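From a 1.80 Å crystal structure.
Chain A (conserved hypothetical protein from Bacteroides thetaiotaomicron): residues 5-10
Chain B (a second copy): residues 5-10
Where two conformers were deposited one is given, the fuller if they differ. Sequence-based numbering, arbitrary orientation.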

# COMPACT_ATOMS: atom_id res chain seq x y z
N LYS A 5 13.11 -5.60 -0.00
CA LYS A 5 12.61 -4.46 -0.73
C LYS A 5 11.13 -4.58 -1.00
O LYS A 5 10.61 -5.69 -1.17
CB LYS A 5 13.38 -4.25 -2.03
CG LYS A 5 13.67 -5.47 -2.83
CD LYS A 5 15.09 -5.36 -3.39
N ASP A 6 10.47 -3.44 -1.06
CA ASP A 6 9.05 -3.41 -1.41
C ASP A 6 8.82 -4.03 -2.78
O ASP A 6 9.52 -3.71 -3.74
CB ASP A 6 8.51 -1.98 -1.42
CG ASP A 6 8.71 -1.27 -0.11
OD1 ASP A 6 8.91 -1.94 0.94
OD2 ASP A 6 8.69 -0.02 -0.14
N ILE A 7 7.81 -4.88 -2.89
CA ILE A 7 7.49 -5.45 -4.19
C ILE A 7 6.89 -4.36 -5.11
O ILE A 7 6.14 -3.50 -4.66
CB ILE A 7 6.53 -6.65 -4.05
CG1 ILE A 7 6.54 -7.44 -5.38
CG2 ILE A 7 5.14 -6.17 -3.56
CD1 ILE A 7 5.75 -8.73 -5.42
N THR A 8 7.26 -4.40 -6.39
CA THR A 8 6.71 -3.47 -7.39
C THR A 8 6.47 -4.15 -8.73
O THR A 8 7.03 -5.21 -9.00
CB THR A 8 7.64 -2.24 -7.64
OG1 THR A 8 8.83 -2.64 -8.33
CG2 THR A 8 8.02 -1.58 -6.38
N LEU A 9 5.68 -3.50 -9.59
CA LEU A 9 5.52 -3.92 -11.00
C LEU A 9 6.82 -4.30 -11.70
O LEU A 9 6.85 -5.24 -12.50
CB LEU A 9 4.92 -2.79 -11.82
CG LEU A 9 3.58 -2.26 -11.35
CD1 LEU A 9 3.12 -1.05 -12.23
CD2 LEU A 9 2.58 -3.42 -11.44
N ALA A 10 7.88 -3.55 -11.43
CA ALA A 10 9.16 -3.72 -12.12
C ALA A 10 9.84 -5.05 -11.78
O ALA A 10 10.77 -5.47 -12.46
CB ALA A 10 10.09 -2.54 -11.80
N LYS B 5 6.26 3.99 -12.12
CA LYS B 5 6.73 2.87 -11.32
C LYS B 5 6.22 3.06 -9.91
O LYS B 5 6.21 4.17 -9.43
CB LYS B 5 8.27 2.88 -11.24
CG LYS B 5 8.99 2.83 -12.58
CD LYS B 5 10.50 2.50 -12.45
CE LYS B 5 11.25 3.27 -11.35
NZ LYS B 5 11.56 2.41 -10.14
N ASP B 6 5.88 1.98 -9.21
CA ASP B 6 5.47 2.11 -7.80
C ASP B 6 6.65 2.63 -7.00
O ASP B 6 7.77 2.18 -7.17
CB ASP B 6 5.10 0.76 -7.20
CG ASP B 6 3.96 0.07 -7.94
OD1 ASP B 6 3.15 0.74 -8.60
OD2 ASP B 6 3.88 -1.15 -7.87
N ILE B 7 6.40 3.59 -6.12
CA ILE B 7 7.47 4.11 -5.25
C ILE B 7 7.88 3.03 -4.24
O ILE B 7 7.04 2.27 -3.71
CB ILE B 7 7.03 5.42 -4.52
CG1 ILE B 7 8.22 6.01 -3.75
CG2 ILE B 7 5.83 5.16 -3.54
CD1 ILE B 7 8.02 7.42 -3.25
N THR B 8 9.18 2.91 -3.99
CA THR B 8 9.67 1.96 -3.00
C THR B 8 10.82 2.54 -2.20
O THR B 8 11.41 3.56 -2.60
CB THR B 8 10.24 0.67 -3.62
OG1 THR B 8 11.54 0.93 -4.16
CG2 THR B 8 9.32 0.13 -4.69
N LEU B 9 11.16 1.89 -1.08
CA LEU B 9 12.36 2.28 -0.31
C LEU B 9 13.61 2.47 -1.17
O LEU B 9 14.44 3.36 -0.90
CB LEU B 9 12.66 1.20 0.73
CG LEU B 9 11.56 0.96 1.73
CD1 LEU B 9 11.90 -0.24 2.64
CD2 LEU B 9 11.36 2.24 2.52
N ALA B 10 13.78 1.62 -2.18
CA ALA B 10 14.99 1.67 -3.00
C ALA B 10 15.08 2.92 -3.89
O ALA B 10 16.12 3.18 -4.49
CB ALA B 10 15.09 0.39 -3.84
O HOH W 1 12.62 -1.19 -1.94
O HOH W 2 12.36 -2.01 -4.38
O HOH W 3 7.29 -0.42 -10.68

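The contact is built from one motif used twice, a carboxylate meeting the backbone of the partner chain. The amide N of Leu B9 donates to OD2 of Asp A6 over 3.3 Å, with an N-H...O angle of 158°. Its counterpart, from Leu A9 N to Asp B6 OD2 at 3.4 Å, is weak, although its angle, 162°, is just as good. The pattern is paired because the two stretches run roughly antiparallel, their end-to-end directions 158° apart, so that Asp A6 lies across from Thr B8 and Thr A8 across from Asp B6, with CA to CA separations of 5.6 and 5.7 Å respectively.

Aspartate suits this position because it is short. Its CA-to-CB bond points toward the partner, and with chi1 in the m well on both chains (-57° and -59°) the single methylene behind the carboxylate is enough to bring OD2 to the amide. The same oxygen also sits against the partner's backbone, 3.6 Å from Asp A6 OD2 to Thr B8 CA and 3.7 Å from Asp B6 OD2 to Thr A8 CA. Both aspartates are buried, but neither depends on this contact alone: all four carboxylate oxygens also have hydrogen-bond partners elsewhere in the structure. The donating amide stands where each chain enters a 3-10 segment.

Water extends the polar pattern with the same pairing. Water 1 accepts from Asp A6 N (3.2 Å) and Ala B10 N (3.0 Å); water 3 does the same for Asp B6 N (3.1 Å) and Ala A10 N (3.3 Å). Each thus ties the strand residue of one chain to the 3-10 residue of the other. Water 2 adds a bridge, hydrogen-bonded to Thr B8 OG1 at 3.1 Å and weakly to Asp A6 O at 3.4 Å.

In threonine, OG1 accepts weakly from the alanine amide two residues on in its own chain: 3.4 Å from Ala A10 N to Thr A8 OG1, and 3.1 Å from Ala B10 N to Thr B8 OG1. Thr B8 OG1 also reaches the partner through water 2. With chi1 in the p well, the methyl faces the partner, and the two methyls meet at the middle of the contact, Thr A8 CG2 to Thr B8 CG2 being only 2.7 Å. That is too short for comfortable packing; Thr B8 was deposited in two conformers, of which one is given.

Around this centre the packing is light. The leucines point toward the other stretch and lay carbon beside the carboxylates, with Asp A6 OD2 3.6 Å from Leu B9 CG. Ile A7 and Ile B7 point away and are buried, giving almost nothing to this contact, while the CA-to-CB bonds of Lys A5 and Lys B5 point sideways and neither modelled side chain comes within 5 Å of the other stretch. From 6 to 8 the facing alternates; from 8 onward, into the 3-10 segment, the CA-to-CB bonds keep pointing toward the partner. In all, 392 Å² is buried between the stretches.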